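Local coordinates for pirin-like protein YHAK (Escherichia coli, PDB 2VEC) that is a monomeric, cytoplasmic bicupin of the pirin family that lacks quercetin 2,3-dioxygenase activity and is probably redox-sensitive through a reactive cysteine, at residues 71-82 and 121-131; 186-197 and 238-249. All coordinates share one frame; numbering follows the deposited sequence.

Contact 1: residues 71-82 and 121-131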
loop_
_atom_site.group_PDB
_atom_site.type_symbol
_atom_site.label_atom_id
_atom_site.label_comp_id
_atom_site.label_asym_id
_atom_site.label_seq_id
_atom_site.Cartn_x
_atom_site.Cartn_y
_atom_site.Cartn_z
ATOM N N LEU A 71 -0.529 16.104 4.120
ATOM C CA LEU A 71 -0.313 17.445 3.547
ATOM C C LEU A 71 -1.369 18.431 4.048
ATOM O O LEU A 71 -2.567 18.138 3.974
ATOM C CB LEU A 71 -0.395 17.383 2.013
ATOM C CG LEU A 71 0.824 17.054 1.144
ATOM C CD1 LEU A 71 0.381 16.977 -0.318
ATOM C CD2 LEU A 71 1.927 18.102 1.276
ATOM N N ALA A 72 -0.925 19.599 4.535
ATOM C CA ALA A 72 -1.818 20.653 5.045
ATOM C C ALA A 72 -2.665 21.299 3.924
ATOM O O ALA A 72 -2.271 21.245 2.745
ATOM C CB ALA A 72 -0.989 21.721 5.773
ATOM N N PRO A 73 -3.840 21.881 4.277
ATOM C CA PRO A 73 -4.617 22.705 3.317
ATOM C C PRO A 73 -3.719 23.587 2.425
ATOM O O PRO A 73 -2.773 24.213 2.935
ATOM C CB PRO A 73 -5.468 23.605 4.233
ATOM C CG PRO A 73 -5.610 22.854 5.526
ATOM C CD PRO A 73 -4.517 21.755 5.598
ATOM N N GLY A 74 -3.972 23.588 1.104
ATOM C CA GLY A 74 -3.092 24.336 0.174
ATOM C C GLY A 74 -1.713 23.717 -0.169
ATOM O O GLY A 74 -1.091 24.126 -1.155
ATOM N N ALA A 75 -1.230 22.746 0.625
ATOM C CA ALA A 75 0.168 22.273 0.529
ATOM C C ALA A 75 0.457 21.369 -0.671
ATOM O O ALA A 75 -0.466 20.859 -1.316
ATOM C CB ALA A 75 0.596 21.586 1.827
ATOM N N ALA A 76 1.746 21.162 -0.955
ATOM C CA ALA A 76 2.173 20.459 -2.165
ATOM C C ALA A 76 3.670 20.163 -2.183
ATOM O O ALA A 76 4.486 21.085 -2.259
ATOM C CB ALA A 76 1.787 21.275 -3.417
ATOM N N PHE A 77 4.022 18.880 -2.148
ATOM C CA PHE A 77 5.416 18.446 -2.271
ATOM C C PHE A 77 6.057 18.933 -3.567
ATOM O O PHE A 77 5.381 19.075 -4.600
ATOM C CB PHE A 77 5.506 16.925 -2.211
ATOM C CG PHE A 77 5.016 16.328 -0.920
ATOM C CD1 PHE A 77 5.511 16.776 0.311
ATOM C CD2 PHE A 77 4.082 15.298 -0.938
ATOM C CE1 PHE A 77 5.065 16.207 1.508
ATOM C CE2 PHE A 77 3.624 14.721 0.257
ATOM C CZ PHE A 77 4.119 15.169 1.480
ATOM N N GLN A 78 7.362 19.192 -3.520
ATOM C CA GLN A 78 8.064 19.674 -4.712
ATOM C C GLN A 78 8.365 18.506 -5.659
ATOM O O GLN A 78 8.567 17.371 -5.198
ATOM C CB GLN A 78 9.326 20.481 -4.348
ATOM C CG GLN A 78 10.449 19.689 -3.644
ATOM C CD GLN A 78 11.805 20.411 -3.700
ATOM O OE1 GLN A 78 11.955 21.441 -4.375
ATOM N NE2 GLN A 78 12.792 19.871 -2.986
ATOM N N PRO A 79 8.381 18.773 -6.982
ATOM C CA PRO A 79 8.576 17.701 -7.965
ATOM C C PRO A 79 9.847 16.916 -7.693
ATOM O O PRO A 79 10.839 17.485 -7.231
ATOM C CB PRO A 79 8.710 18.451 -9.293
ATOM C CG PRO A 79 8.026 19.747 -9.075
ATOM C CD PRO A 79 8.224 20.089 -7.627
ATOM N N ARG A 80 9.816 15.625 -7.988
ATOM C CA ARG A 80 10.948 14.743 -7.733
ATOM C C ARG A 80 10.987 13.589 -8.733
ATOM O O ARG A 80 9.955 13.171 -9.279
ATOM C CB ARG A 80 10.910 14.188 -6.297
ATOM C CG ARG A 80 9.718 13.254 -5.985
ATOM C CD ARG A 80 9.994 12.322 -4.801
ATOM N NE ARG A 80 11.155 11.473 -5.077
ATOM C CZ ARG A 80 11.870 10.846 -4.154
ATOM N NH1 ARG A 80 11.534 10.952 -2.879
ATOM N NH2 ARG A 80 12.931 10.116 -4.517
ATOM N N THR A 81 12.191 13.093 -8.974
ATOM C CA THR A 81 12.361 11.887 -9.755
ATOM C C THR A 81 12.313 10.711 -8.780
ATOM O O THR A 81 12.398 10.901 -7.565
ATOM C CB THR A 81 13.690 11.885 -10.553
ATOM O OG1 THR A 81 14.799 11.828 -9.646
ATOM C CG2 THR A 81 13.806 13.133 -11.458
ATOM N N TYR A 82 12.132 9.510 -9.312
ATOM C CA TYR A 82 12.076 8.314 -8.488
ATOM C C TYR A 82 13.146 7.324 -8.966
ATOM O O TYR A 82 13.466 7.285 -10.159
ATOM C CB TYR A 82 10.689 7.676 -8.578
ATOM C CG TYR A 82 9.610 8.427 -7.834
ATOM C CD1 TYR A 82 9.597 8.464 -6.443
ATOM C CD2 TYR A 82 8.591 9.084 -8.518
ATOM C CE1 TYR A 82 8.622 9.141 -5.751
ATOM C CE2 TYR A 82 7.584 9.775 -7.824
ATOM C CZ TYR A 82 7.612 9.793 -6.442
ATOM O OH TYR A 82 6.633 10.462 -5.740
ATOM N N GLY A 121 13.913 9.656 -15.337
ATOM C CA GLY A 121 14.161 11.090 -15.547
ATOM C C GLY A 121 12.911 11.961 -15.591
ATOM O O GLY A 121 12.993 13.147 -15.890
ATOM N N VAL A 122 11.749 11.384 -15.297
ATOM C CA VAL A 122 10.525 12.162 -15.306
ATOM C C VAL A 122 10.292 12.645 -13.870
ATOM O O VAL A 122 10.541 11.908 -12.938
ATOM C CB VAL A 122 9.345 11.340 -15.912
ATOM C CG1 VAL A 122 8.001 12.040 -15.713
ATOM C CG2 VAL A 122 9.609 11.054 -17.413
ATOM N N SER A 123 9.857 13.888 -13.701
ATOM C CA SER A 123 9.583 14.450 -12.376
ATOM C C SER A 123 8.101 14.373 -12.066
ATOM O O SER A 123 7.273 14.594 -12.953
ATOM C CB SER A 123 10.032 15.913 -12.300
ATOM O OG SER A 123 11.412 16.006 -12.017
ATOM N N TYR A 124 7.780 14.131 -10.794
ATOM C CA TYR A 124 6.422 13.884 -10.352
ATOM C C TYR A 124 6.056 14.772 -9.180
ATOM O O TYR A 124 6.838 14.924 -8.245
ATOM C CB TYR A 124 6.272 12.397 -9.928
ATOM C CG TYR A 124 6.465 11.444 -11.082
ATOM C CD1 TYR A 124 5.380 11.024 -11.865
ATOM C CD2 TYR A 124 7.746 10.979 -11.422
ATOM C CE1 TYR A 124 5.574 10.128 -12.960
ATOM C CE2 TYR A 124 7.941 10.121 -12.498
ATOM C CZ TYR A 124 6.861 9.698 -13.261
ATOM O OH TYR A 124 7.098 8.850 -14.333
ATOM N N SER A 125 4.853 15.327 -9.211
ATOM C CA SER A 125 4.415 16.215 -8.142
ATOM C C SER A 125 3.066 15.794 -7.581
ATOM O O SER A 125 2.256 15.170 -8.270
ATOM C CB SER A 125 4.374 17.665 -8.629
ATOM O OG SER A 125 3.219 17.915 -9.401
ATOM N N GLU A 126 2.838 16.138 -6.319
ATOM C CA GLU A 126 1.632 15.741 -5.615
ATOM C C GLU A 126 1.116 16.960 -4.876
ATOM O O GLU A 126 1.833 17.511 -4.046
ATOM C CB GLU A 126 1.945 14.596 -4.638
ATOM C CG GLU A 126 0.938 14.438 -3.486
ATOM C CD GLU A 126 1.174 13.185 -2.638
ATOM O OE1 GLU A 126 2.346 12.830 -2.372
ATOM O OE2 GLU A 126 0.171 12.551 -2.239
ATOM N N HIS A 127 -0.097 17.398 -5.206
ATOM C CA HIS A 127 -0.672 18.614 -4.596
ATOM C C HIS A 127 -1.978 18.310 -3.895
ATOM O O HIS A 127 -2.830 17.611 -4.449
ATOM C CB HIS A 127 -1.008 19.704 -5.629
ATOM C CG HIS A 127 0.128 20.124 -6.512
ATOM N ND1 HIS A 127 1.429 19.697 -6.338
ATOM C CD2 HIS A 127 0.148 20.964 -7.578
ATOM C CE1 HIS A 127 2.199 20.247 -7.264
ATOM N NE2 HIS A 127 1.446 21.017 -8.032
ATOM N N ASN A 128 -2.167 18.881 -2.709
ATOM C CA ASN A 128 -3.456 18.803 -2.044
ATOM C C ASN A 128 -4.451 19.745 -2.753
ATOM O O ASN A 128 -4.199 20.939 -2.865
ATOM C CB ASN A 128 -3.299 19.157 -0.557
ATOM C CG ASN A 128 -4.593 19.032 0.231
ATOM O OD1 ASN A 128 -5.678 18.821 -0.350
ATOM N ND2 ASN A 128 -4.490 19.182 1.577
ATOM N N LEU A 129 -5.569 19.193 -3.236
ATOM C CA LEU A 129 -6.551 19.987 -3.980
ATOM C C LEU A 129 -7.395 20.934 -3.119
ATOM O O LEU A 129 -8.029 21.853 -3.661
ATOM C CB LEU A 129 -7.459 19.079 -4.818
ATOM C CG LEU A 129 -6.888 18.593 -6.156
ATOM C CD1 LEU A 129 -7.647 17.376 -6.667
ATOM C CD2 LEU A 129 -6.942 19.741 -7.172
ATOM N N SER A 130 -7.421 20.722 -1.793
ATOM C CA SER A 130 -8.224 21.594 -0.914
ATOM C C SER A 130 -7.434 22.770 -0.311
ATOM O O SER A 130 -6.290 22.582 0.138
ATOM C CB SER A 130 -8.871 20.796 0.225
ATOM O OG SER A 130 -9.699 21.688 1.008
ATOM N N LYS A 131 -8.035 23.968 -0.317
ATOM C CA LYS A 131 -7.405 25.153 0.303
ATOM C C LYS A 131 -7.815 25.260 1.754
ATOM O O LYS A 131 -7.235 26.010 2.563
ATOM C CB LYS A 131 -7.657 26.411 -0.564
ATOM C CG LYS A 131 -7.517 26.112 -2.085
ATOM C CD LYS A 131 -7.290 27.441 -2.959
ATOM C CE LYS A 131 -7.696 26.800 -4.549
ATOM N NZ LYS A 131 -7.530 28.259 -5.353
HETATM O O HOH W 1 11.767 9.145 -12.298
HETATM O O HOH W 2 5.612 13.080 -6.017
#
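Phe77 and Glu126 lie side by side and point the same way from two antiparallel strands, 76-80 and 124-128, of the four-stranded sheet of the N-terminal cupin domain; 76-80 is its outermost strand on this side. The carboxylate meets the rim of the ring: OE1 of Glu126 is 3.3 Å from CD2 of Phe77, close to the ring plane, the two flat groups 65° apart. Such an approach sets oxygen against the slightly positive C-H edge, probably favourably. Over the centre of one ring face sits CD2 of Leu71. The glutamate chain runs extended from a CG anti to the backbone N (chi1 158°), and this reach takes OE2 to a salt bridge with Arg137 and a hydrogen bond with Tyr98, so this second shell probably fixes the carboxylate bordering the ring.

On the reverse of the sheet, CB of Ala76 packs 3.3 Å from ND1 of His127. Back on the Phe77-Glu126 face, the rings of Tyr82 and Tyr124 meet obliquely, CD2 to CD2 at 3.6 Å, and a water linked to Tyr82 OH donates weakly to the carbonyl O of Tyr124. Paired backbone bonds between Arg80 and Tyr124 hold this end, while the guanidinium of Arg80 turns to the carbonyl O of Thr81, gripping it side-on with NE and NH2.

At the other end the chain makes a type II turn from Ala72 to Ala75. Asn128 holds its start: ND2 reaches Leu71 O and Ala72 O through weak bonds, each 3.2 Å, and also Lys133 O, while OD1 accepts from Ser130 N in an Asx turn. Its backbone N bonds Ala75 O at the far end. Gly74, at positive phi, sends its N to Ser130 O at 2.7 Å and 166°.

Contact 2: residues 186-197 and 238-249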
loop_
_atom_site.group_PDB
_atom_site.type_symbol
_atom_site.label_atom_id
_atom_site.label_comp_id
_atom_site.label_asym_id
_atom_site.label_seq_id
_atom_site.Cartn_x
_atom_site.Cartn_y
_atom_site.Cartn_z
ATOM N N HIS A 186 -6.334 -5.274 0.204
ATOM C CA HIS A 186 -6.840 -4.271 1.161
ATOM C C HIS A 186 -7.892 -4.954 2.004
ATOM O O HIS A 186 -8.797 -5.583 1.463
ATOM C CB HIS A 186 -7.434 -3.081 0.411
ATOM C CG HIS A 186 -7.949 -1.982 1.324
ATOM N ND1 HIS A 186 -9.232 -1.492 1.241
ATOM C CD2 HIS A 186 -7.341 -1.268 2.308
ATOM C CE1 HIS A 186 -9.419 -0.559 2.163
ATOM N NE2 HIS A 186 -8.277 -0.378 2.811
ATOM N N ILE A 187 -7.758 -4.839 3.328
ATOM C CA ILE A 187 -8.580 -5.574 4.303
ATOM C C ILE A 187 -9.363 -4.626 5.192
ATOM O O ILE A 187 -8.802 -3.697 5.724
ATOM C CB ILE A 187 -7.645 -6.470 5.217
ATOM C CG1 ILE A 187 -7.033 -7.582 4.384
ATOM C CG2 ILE A 187 -8.423 -7.129 6.409
ATOM C CD1 ILE A 187 -5.554 -7.370 4.048
ATOM N N VAL A 188 -10.665 -4.846 5.339
ATOM C CA VAL A 188 -11.482 -4.003 6.224
ATOM C C VAL A 188 -12.318 -4.968 7.033
ATOM O O VAL A 188 -13.193 -5.642 6.471
ATOM C CB VAL A 188 -12.408 -2.993 5.419
ATOM C CG1 VAL A 188 -13.175 -2.060 6.388
ATOM C CG2 VAL A 188 -11.538 -2.150 4.421
ATOM N N LEU A 189 -12.058 -5.042 8.330
ATOM C CA LEU A 189 -12.728 -6.033 9.211
ATOM C C LEU A 189 -13.219 -5.367 10.480
ATOM O O LEU A 189 -12.551 -4.436 10.968
ATOM C CB LEU A 189 -11.748 -7.155 9.622
ATOM C CG LEU A 189 -11.200 -8.065 8.503
ATOM C CD1 LEU A 189 -10.090 -9.013 8.978
ATOM C CD2 LEU A 189 -12.313 -8.826 7.740
ATOM N N ASP A 190 -14.338 -5.859 11.012
ATOM C CA ASP A 190 -14.809 -5.523 12.361
ATOM C C ASP A 190 -14.023 -6.377 13.354
ATOM O O ASP A 190 -13.476 -7.431 12.991
ATOM C CB ASP A 190 -16.325 -5.791 12.530
ATOM C CG ASP A 190 -17.202 -4.913 11.620
ATOM O OD1 ASP A 190 -16.818 -3.761 11.339
ATOM O OD2 ASP A 190 -18.302 -5.356 11.207
ATOM N N LYS A 191 -13.965 -5.924 14.600
ATOM C CA LYS A 191 -13.278 -6.654 15.660
ATOM C C LYS A 191 -13.753 -8.103 15.690
ATOM O O LYS A 191 -14.965 -8.379 15.633
ATOM C CB LYS A 191 -13.512 -5.974 17.013
ATOM C CG LYS A 191 -12.746 -6.575 18.157
ATOM C CD LYS A 191 -13.121 -5.884 19.465
ATOM C CE LYS A 191 -12.350 -6.451 20.642
ATOM N NZ LYS A 191 -13.009 -7.630 21.227
ATOM N N GLY A 192 -12.801 -9.021 15.738
ATOM C CA GLY A 192 -13.113 -10.438 15.830
ATOM C C GLY A 192 -13.390 -11.119 14.497
ATOM O O GLY A 192 -13.546 -12.335 14.472
ATOM N N GLU A 193 -13.466 -10.346 13.406
ATOM C CA GLU A 193 -13.665 -10.909 12.056
ATOM C C GLU A 193 -12.321 -11.414 11.520
ATOM O O GLU A 193 -11.265 -10.995 11.992
ATOM C CB GLU A 193 -14.213 -9.859 11.076
ATOM C CG GLU A 193 -15.659 -9.421 11.270
ATOM C CD GLU A 193 -16.269 -8.849 9.972
ATOM O OE1 GLU A 193 -15.813 -7.795 9.459
ATOM O OE2 GLU A 193 -17.254 -9.447 9.480
ATOM N N SER A 194 -12.360 -12.311 10.537
ATOM C CA SER A 194 -11.115 -12.838 9.959
ATOM C C SER A 194 -11.192 -12.952 8.445
ATOM O O SER A 194 -12.294 -13.011 7.876
ATOM C CB SER A 194 -10.772 -14.209 10.560
ATOM O OG SER A 194 -11.819 -15.120 10.387
ATOM N N ALA A 195 -10.028 -13.015 7.810
ATOM C CA ALA A 195 -9.902 -13.127 6.351
ATOM C C ALA A 195 -8.709 -14.023 6.061
ATOM O O ALA A 195 -7.653 -13.883 6.713
ATOM C CB ALA A 195 -9.701 -11.747 5.712
ATOM N N ASN A 196 -8.877 -14.938 5.106
ATOM C CA ASN A 196 -7.819 -15.894 4.758
ATOM C C ASN A 196 -7.221 -15.542 3.392
ATOM O O ASN A 196 -7.944 -15.080 2.479
ATOM C CB ASN A 196 -8.386 -17.343 4.763
ATOM C CG ASN A 196 -7.321 -18.396 4.413
ATOM O OD1 ASN A 196 -7.294 -18.911 3.285
ATOM N ND2 ASN A 196 -6.426 -18.699 5.366
ATOM N N PHE A 197 -5.916 -15.783 3.247
ATOM C CA PHE A 197 -5.153 -15.442 2.031
ATOM C C PHE A 197 -4.236 -16.610 1.642
ATOM O O PHE A 197 -3.559 -17.208 2.493
ATOM C CB PHE A 197 -4.357 -14.138 2.209
ATOM C CG PHE A 197 -5.202 -12.979 2.667
ATOM C CD1 PHE A 197 -5.746 -12.089 1.738
ATOM C CD2 PHE A 197 -5.485 -12.803 4.015
ATOM C CE1 PHE A 197 -6.554 -11.004 2.153
ATOM C CE2 PHE A 197 -6.301 -11.743 4.452
ATOM C CZ PHE A 197 -6.827 -10.840 3.517
ATOM N N ASN A 238 -0.243 -19.883 3.391
ATOM C CA ASN A 238 -1.594 -19.456 3.780
ATOM C C ASN A 238 -1.500 -18.657 5.039
ATOM O O ASN A 238 -0.810 -19.060 5.983
ATOM C CB ASN A 238 -2.523 -20.647 4.085
ATOM C CG ASN A 238 -2.975 -21.377 2.853
ATOM O OD1 ASN A 238 -3.918 -20.954 2.165
ATOM N ND2 ASN A 238 -2.350 -22.525 2.590
ATOM N N ILE A 239 -2.219 -17.539 5.072
ATOM C CA ILE A 239 -2.197 -16.653 6.233
ATOM C C ILE A 239 -3.628 -16.197 6.540
ATOM O O ILE A 239 -4.381 -15.816 5.630
ATOM C CB ILE A 239 -1.325 -15.384 6.005
ATOM C CG1 ILE A 239 0.165 -15.732 5.753
ATOM C CG2 ILE A 239 -1.383 -14.515 7.244
ATOM C CD1 ILE A 239 1.023 -14.492 5.393
ATOM N N THR A 240 -4.000 -16.277 7.811
ATOM C CA THR A 240 -5.303 -15.816 8.263
ATOM C C THR A 240 -5.062 -14.615 9.134
ATOM O O THR A 240 -4.200 -14.671 10.019
ATOM C CB THR A 240 -6.031 -16.876 9.101
ATOM O OG1 THR A 240 -6.327 -17.992 8.275
ATOM C CG2 THR A 240 -7.341 -16.319 9.647
ATOM N N LEU A 241 -5.824 -13.550 8.876
ATOM C CA LEU A 241 -5.734 -12.319 9.638
ATOM C C LEU A 241 -6.966 -12.166 10.478
ATOM O O LEU A 241 -8.092 -12.349 9.982
ATOM C CB LEU A 241 -5.676 -11.108 8.702
ATOM C CG LEU A 241 -4.479 -11.042 7.728
ATOM C CD1 LEU A 241 -4.538 -9.714 7.011
ATOM C CD2 LEU A 241 -3.148 -11.251 8.471
ATOM N N VAL A 242 -6.777 -11.760 11.731
ATOM C CA VAL A 242 -7.923 -11.656 12.657
ATOM C C VAL A 242 -7.894 -10.276 13.315
ATOM O O VAL A 242 -6.860 -9.885 13.903
ATOM C CB VAL A 242 -7.874 -12.737 13.775
ATOM C CG1 VAL A 242 -9.103 -12.625 14.702
ATOM C CG2 VAL A 242 -7.772 -14.151 13.179
ATOM N N ALA A 243 -9.005 -9.549 13.230
ATOM C CA ALA A 243 -9.042 -8.195 13.774
ATOM C C ALA A 243 -9.200 -8.190 15.285
ATOM O O ALA A 243 -10.024 -8.912 15.829
ATOM C CB ALA A 243 -10.145 -7.359 13.109
ATOM N N ASP A 244 -8.378 -7.374 15.946
ATOM C CA ASP A 244 -8.474 -7.187 17.376
ATOM C C ASP A 244 -9.104 -5.874 17.753
ATOM O O ASP A 244 -9.286 -5.596 18.941
ATOM C CB ASP A 244 -7.099 -7.287 17.997
ATOM C CG ASP A 244 -6.539 -8.658 17.875
ATOM O OD1 ASP A 244 -7.249 -9.606 18.257
ATOM O OD2 ASP A 244 -5.422 -8.786 17.350
ATOM N N SER A 245 -9.439 -5.081 16.732
ATOM C CA SER A 245 -10.290 -3.899 16.846
ATOM C C SER A 245 -10.801 -3.636 15.430
ATOM O O SER A 245 -10.395 -4.350 14.506
ATOM C CB SER A 245 -9.491 -2.694 17.337
ATOM O OG SER A 245 -8.436 -2.355 16.434
ATOM N N PRO A 246 -11.657 -2.612 15.228
ATOM C CA PRO A 246 -11.986 -2.280 13.826
ATOM C C PRO A 246 -10.705 -2.027 13.039
ATOM O O PRO A 246 -9.816 -1.353 13.544
ATOM C CB PRO A 246 -12.827 -1.010 13.954
ATOM C CG PRO A 246 -13.460 -1.114 15.344
ATOM C CD PRO A 246 -12.379 -1.754 16.198
ATOM N N LEU A 247 -10.585 -2.589 11.835
ATOM C CA LEU A 247 -9.282 -2.701 11.196
ATOM C C LEU A 247 -9.319 -2.252 9.732
ATOM O O LEU A 247 -10.278 -2.546 9.021
ATOM C CB LEU A 247 -8.857 -4.168 11.240
ATOM C CG LEU A 247 -7.574 -4.562 10.518
ATOM C CD1 LEU A 247 -6.380 -4.056 11.319
ATOM C CD2 LEU A 247 -7.537 -6.075 10.292
ATOM N N ARG A 248 -8.281 -1.536 9.290
ATOM C CA ARG A 248 -7.979 -1.460 7.866
ATOM C C ARG A 248 -6.520 -1.870 7.774
ATOM O O ARG A 248 -5.687 -1.389 8.575
ATOM C CB ARG A 248 -8.178 -0.073 7.299
ATOM C CG ARG A 248 -9.647 0.269 7.025
ATOM C CD ARG A 248 -9.732 1.608 6.319
ATOM N NE ARG A 248 -9.091 1.639 5.003
ATOM C CZ ARG A 248 -9.148 2.714 4.220
ATOM N NH1 ARG A 248 -9.832 3.789 4.661
ATOM N NH2 ARG A 248 -8.549 2.712 3.039
ATOM N N ALA A 249 -6.207 -2.757 6.829
ATOM C CA ALA A 249 -4.857 -3.258 6.704
ATOM C C ALA A 249 -4.519 -3.568 5.252
ATOM O O ALA A 249 -5.418 -3.652 4.393
ATOM C CB ALA A 249 -4.705 -4.547 7.551
#
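At the edge of the His186 ring, in its plane, lies NE of Arg248, which donates to NE2 of His186 over 3.1 Å with an N-H...N angle of 140°. Ring and guanidinium stand 78° apart, so the contact is edge-on and not a stack; the arginine chain gets there by a bend at chi3 (63°). The Phe197 ring likewise has a polar neighbour in plane, the carbonyl O of Ile239, while CD1 of Leu241 comes 3.7 Å from its CE2 and the ring of His185 meets it edge-to-face. The third flat group, the amide of Asn196, directs ND2 to OG1 of Thr240 at 3.0 Å, almost within the amide plane.

These groups decorate two antiparallel strand pairs of the C-terminal cupin domain: 186-189 with 247-249, and 194-197 with 238-243. Residues 186-197 change sheet through a type II turn from Asp190 to Glu193, where Gly192 N bonds Ala243 O at 2.8 Å, and 238-249 do so through Asp244 to Pro246. On the buried side, CD1 of Ile187 meets CD1 of Leu241 at 3.9 Å, the side chains crossing at about a right angle, and Leu189 lies alongside Leu247 while its CB touches CB of Ala243. Phe213 and Leu251 extend this apolar cluster. Beyond the strands, Asp244 is held through OD2 by His214.

Apolar side chains thus pack between the two sheets, whereas the Asn196-Thr240 and His186-Arg248 bonds tie side chains across the strand pairs; because NE2 of His186 accepts from Arg248, the ring is probably neutral and protonated on ND1, as the nearby positive charge would favour.

Overall arrangement
The two contacts follow each other along the chain: contact 1 closes before contact 2 opens, the first in the N-terminal and the second in the C-terminal cupin domain. They lie on opposite sides of the chain's centre, their own centres 32 Å apart and their nearest atoms about 14 Å apart, without touching. The comparison illustrates internal repetition in a bicupin. Strands 76-80 and 124-128 begin one four-stranded sheet, and 194-198 and 238-243 begin another with the same strand order, so these pairs are topological counterparts. Contact 1 reaches its larger sheet only at Leu71, the end of strand 63-71, whereas contact 2 includes paired strands, 183-189 and 247-254, of its own larger sheet.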